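PDB 5CPG: (R)-specific enoyl-CoA hydratase from Pseudomonas aeruginosa, which catalyses the (R)-specific, reversible hydration of trans-2-enoyl-CoA to (R)-3-hydroxyacyl-CoA. Local coordinates for residues 69-74 with 131-136; 73-78 with 103-108. All blocks are in the same frame, centred on the assembly; numbering follows the deposited sequence.

Interaction 1 of 2, residues 69-74 with 131-136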
# COMPACT_ATOMS: atom_id res chain seq x y z
N ALA A 69 -7.09 -4.66 2.13
CA ALA A 69 -8.56 -4.56 2.16
C ALA A 69 -9.19 -5.97 2.21
O ALA A 69 -10.23 -6.17 2.86
CB ALA A 69 -9.08 -3.76 0.95
N ALA A 70 -8.56 -6.94 1.54
CA ALA A 70 -9.07 -8.33 1.59
C ALA A 70 -9.03 -8.82 3.01
O ALA A 70 -9.96 -9.45 3.49
CB ALA A 70 -8.25 -9.24 0.70
N ILE A 71 -7.94 -8.54 3.70
CA ILE A 71 -7.79 -9.05 5.06
C ILE A 71 -8.80 -8.35 5.97
O ILE A 71 -9.53 -8.96 6.77
CB ILE A 71 -6.37 -8.83 5.56
CG1 ILE A 71 -5.37 -9.69 4.74
CG2 ILE A 71 -6.27 -9.02 7.08
CD1 ILE A 71 -3.92 -9.44 5.17
N ALA A 72 -8.89 -7.03 5.81
CA ALA A 72 -9.76 -6.24 6.65
C ALA A 72 -11.24 -6.40 6.41
O ALA A 72 -12.01 -6.14 7.34
CB ALA A 72 -9.41 -4.75 6.49
N THR A 73 -11.63 -6.78 5.20
CA THR A 73 -13.08 -6.86 4.90
C THR A 73 -13.58 -8.26 4.61
O THR A 73 -14.82 -8.46 4.61
CB THR A 73 -13.50 -5.94 3.71
OG1 THR A 73 -12.93 -6.37 2.47
CG2 THR A 73 -13.04 -4.48 3.97
N VAL A 74 -12.69 -9.21 4.36
CA VAL A 74 -13.14 -10.56 3.95
C VAL A 74 -12.64 -11.62 4.92
O VAL A 74 -13.45 -12.29 5.53
CB VAL A 74 -12.71 -10.93 2.53
CG1 VAL A 74 -13.25 -12.31 2.16
CG2 VAL A 74 -13.23 -9.91 1.52
N GLY A 131 3.48 -13.11 -0.97
CA GLY A 131 3.81 -12.54 0.33
C GLY A 131 3.03 -13.15 1.45
O GLY A 131 2.27 -14.09 1.28
N GLU A 132 3.25 -12.63 2.65
CA GLU A 132 2.53 -13.12 3.80
C GLU A 132 2.26 -11.98 4.79
O GLU A 132 3.01 -11.01 4.84
CB GLU A 132 3.32 -14.28 4.46
CG GLU A 132 4.84 -14.04 4.60
CD GLU A 132 5.70 -14.32 3.31
OE1 GLU A 132 5.29 -15.10 2.42
OE2 GLU A 132 6.84 -13.77 3.22
N ALA A 133 1.14 -12.10 5.51
CA ALA A 133 0.75 -11.11 6.51
C ALA A 133 0.81 -11.72 7.91
O ALA A 133 0.56 -12.92 8.07
CB ALA A 133 -0.66 -10.63 6.23
N GLU A 134 1.10 -10.90 8.91
CA GLU A 134 0.93 -11.32 10.29
C GLU A 134 -0.17 -10.41 10.83
O GLU A 134 -0.11 -9.18 10.66
CB GLU A 134 2.23 -11.19 11.12
CG GLU A 134 2.06 -11.68 12.60
CD GLU A 134 3.28 -11.34 13.51
OE1 GLU A 134 4.35 -10.91 13.00
OE2 GLU A 134 3.17 -11.49 14.74
N ILE A 135 -1.19 -11.01 11.40
CA ILE A 135 -2.32 -10.26 11.96
C ILE A 135 -2.69 -10.79 13.34
O ILE A 135 -2.33 -11.89 13.72
CB ILE A 135 -3.56 -10.36 11.02
CG1 ILE A 135 -3.96 -11.83 10.89
CG2 ILE A 135 -3.21 -9.69 9.65
CD1 ILE A 135 -5.21 -12.09 10.03
N MET A 136 -3.45 -9.98 14.07
CA MET A 136 -4.20 -10.47 15.23
C MET A 136 -5.65 -10.58 14.82
O MET A 136 -6.29 -9.59 14.46
CB MET A 136 -4.02 -9.53 16.44
CG MET A 136 -4.74 -10.06 17.68
SD MET A 136 -4.31 -9.05 19.10
CE MET A 136 -2.55 -8.99 18.87
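Ile71, Ala133 and Ile135 make up the whole of this buried, apolar contact between the last turn of a helix and a strand. Ile71 accounts for about half of the 111 Å² buried, and its two branches do separate jobs. The CG1 branch is fully extended (chi2 177°) and carries Ile71 CD1 end-on to Ala133 CB at 3.6 Å. The shorter branch meets the strand two residues further on, Ile71 CG2 lying 4.1 Å from Ile135 CG2, where the two isoleucine side chains meet at a slant. Ala133 and Ile135 can both serve one helical residue because alternate strand residues face the same way; Glu134, between them, points to the other face of the sheet and forms a salt bridge with Arg113. No hydrogen bond joins the two segments, so the interface rests on methyl contacts alone. Within the helix, Ala69 O accepts hydrogen bonds from Thr73 N, at 2.8 Å, and from Thr73 OG1, at 2.7 Å, on opposite faces of its carbonyl plane, tying the hydroxyl to the final turn. A glycerol, probably from the crystallisation liquor, lies close to the Ile71 side chain and hydrogen-bonds to Ala72 O, which also accepts a hydrogen bond from Asn39 ND2 of the second subunit. Helix 62-73 packs against the antiparallel sheet in hotdog fashion, Thr118 of strand 113-121 touching Ile71 and Ala133, and Tyr82 of strand 81-89 touching Ile135.

Interaction 2 of 2, residues 73-78 with 103-108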
# COMPACT_ATOMS: atom_id res chain seq x y z
N THR A 73 -11.63 -6.78 5.20
CA THR A 73 -13.08 -6.86 4.90
C THR A 73 -13.58 -8.26 4.61
O THR A 73 -14.82 -8.46 4.61
CB THR A 73 -13.50 -5.94 3.71
OG1 THR A 73 -12.93 -6.37 2.47
CG2 THR A 73 -13.04 -4.48 3.97
N VAL A 74 -12.69 -9.21 4.36
CA VAL A 74 -13.14 -10.56 3.95
C VAL A 74 -12.64 -11.62 4.92
O VAL A 74 -13.45 -12.29 5.53
CB VAL A 74 -12.71 -10.93 2.53
CG1 VAL A 74 -13.25 -12.31 2.16
CG2 VAL A 74 -13.23 -9.91 1.52
N LEU A 75 -11.31 -11.75 5.08
CA LEU A 75 -10.78 -12.80 5.96
C LEU A 75 -9.50 -12.36 6.71
O LEU A 75 -8.46 -12.15 6.08
CB LEU A 75 -10.49 -14.06 5.14
CG LEU A 75 -9.97 -15.30 5.88
CD1 LEU A 75 -11.10 -15.94 6.68
CD2 LEU A 75 -9.26 -16.37 4.99
N PRO A 76 -9.58 -12.25 8.04
CA PRO A 76 -10.76 -12.53 8.89
C PRO A 76 -11.82 -11.44 8.89
O PRO A 76 -12.90 -11.65 9.42
CB PRO A 76 -10.15 -12.68 10.31
CG PRO A 76 -8.66 -12.77 10.09
CD PRO A 76 -8.40 -11.95 8.87
N GLY A 77 -11.53 -10.27 8.35
CA GLY A 77 -12.54 -9.24 8.27
C GLY A 77 -12.56 -8.29 9.44
O GLY A 77 -11.56 -8.11 10.14
N PRO A 78 -13.72 -7.64 9.69
CA PRO A 78 -13.75 -6.61 10.74
C PRO A 78 -13.23 -7.04 12.12
O PRO A 78 -13.54 -8.12 12.58
CB PRO A 78 -15.24 -6.25 10.81
CG PRO A 78 -15.70 -6.45 9.42
CD PRO A 78 -14.95 -7.65 8.88
N LEU A 103 -6.22 -15.17 -0.28
CA LEU A 103 -5.72 -15.24 1.10
C LEU A 103 -5.75 -16.69 1.51
O LEU A 103 -6.69 -17.40 1.17
CB LEU A 103 -6.58 -14.42 2.06
CG LEU A 103 -6.72 -12.94 1.75
CD1 LEU A 103 -7.59 -12.30 2.82
CD2 LEU A 103 -5.32 -12.31 1.69
N GLU A 104 -4.79 -17.11 2.32
CA GLU A 104 -4.89 -18.46 2.89
C GLU A 104 -4.35 -18.48 4.31
O GLU A 104 -3.25 -17.98 4.54
CB GLU A 104 -4.09 -19.45 2.05
CG GLU A 104 -4.27 -20.90 2.56
CD GLU A 104 -3.38 -21.91 1.81
OE1 GLU A 104 -2.90 -21.58 0.70
OE2 GLU A 104 -3.16 -23.02 2.34
N VAL A 105 -5.09 -19.07 5.25
CA VAL A 105 -4.58 -19.16 6.63
C VAL A 105 -3.43 -20.18 6.70
O VAL A 105 -3.63 -21.36 6.35
CB VAL A 105 -5.68 -19.55 7.62
CG1 VAL A 105 -5.05 -19.75 9.02
CG2 VAL A 105 -6.84 -18.52 7.66
N LEU A 106 -2.23 -19.74 7.10
CA LEU A 106 -1.07 -20.65 7.10
C LEU A 106 -0.85 -21.24 8.49
O LEU A 106 -0.54 -22.43 8.63
CB LEU A 106 0.22 -19.93 6.66
CG LEU A 106 0.36 -19.43 5.22
CD1 LEU A 106 1.67 -18.74 5.06
CD2 LEU A 106 0.26 -20.63 4.20
N GLU A 107 -1.01 -20.42 9.51
CA GLU A 107 -0.72 -20.80 10.89
C GLU A 107 -1.61 -20.03 11.84
O GLU A 107 -1.82 -18.85 11.63
CB GLU A 107 0.75 -20.51 11.25
CG GLU A 107 1.78 -21.12 10.32
CD GLU A 107 3.19 -20.62 10.54
OE1 GLU A 107 3.60 -20.45 11.71
OE2 GLU A 107 3.89 -20.39 9.54
N LYS A 108 -2.10 -20.69 12.89
CA LYS A 108 -2.70 -20.01 14.02
C LYS A 108 -1.70 -20.03 15.18
O LYS A 108 -1.14 -21.07 15.51
CB LYS A 108 -4.01 -20.66 14.41
CG LYS A 108 -5.09 -20.40 13.34
CD LYS A 108 -6.38 -21.18 13.60
CE LYS A 108 -7.01 -20.81 14.93
NZ LYS A 108 -8.35 -21.45 15.08
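Lys108 NZ, gripped by the carbonyl oxygens of Tyr8 and Leu11 and engaged in a cation-pi contact with the Tyr8 ring, ties down one end of segment 103-108, while Leu103 and Val105 further back along the strand receive Leu75 from the loop. Leu75 has its CG anti to the backbone N (chi1 -178°), which sends the branched end of the side chain over to Val105; Leu75 CD2 lies 4.2 Å from Val105 CG2, the two side chains running roughly perpendicular to each other. Leu103 reaches across with an extended chain (chi2 -179°), and its leading methyl rests against the root of the Leu75 side chain: Leu103 CD1 is 4.1 Å from Leu75 CB and 3.4 Å from Leu75 O, a van der Waals contact with a carbonyl. That carbonyl belongs to the cis peptide bond before Pro76, at which the loop turns after helix 62-73. In the hotdog fold the antiparallel sheet wraps round this helix, and here it also covers the chain leaving it. Strand 98-109 carries a classic beta bulge, Leu106 and Glu107 both facing Arg115, just beyond the last residue that touches the loop. Glu107 forms a salt bridge with Arg115, and Glu104 with Arg119. Leu75 is further enclosed by Ala17 of strand 16-22 and by Leu11 and Gln15.

Overall arrangement
Interactions 1 and 2 lie with their centres about 6 Å apart and begin from one continuous run of chain, sharing Thr73 and Val74. Helix 62-73 comes first, then the loop to Pro78, and the strands that receive them follow in the order 98-109 and 127-136; strand 113-121 lies between these two in the same antiparallel sheet. Probable backbone hydrogen bonds, Ile71 O to Gly77 N (2.9 Å) and Ala70 O to Leu75 N (3.1 Å), fold the loop back onto the helix end, and Pro76 CD packs on Ile135 CD1. Helix end and loop thus rest as one unit on the hotdog sheet, and segments 69-74 and 73-78 both reach Asn39 of the second subunit, joining fold core to dimer interface.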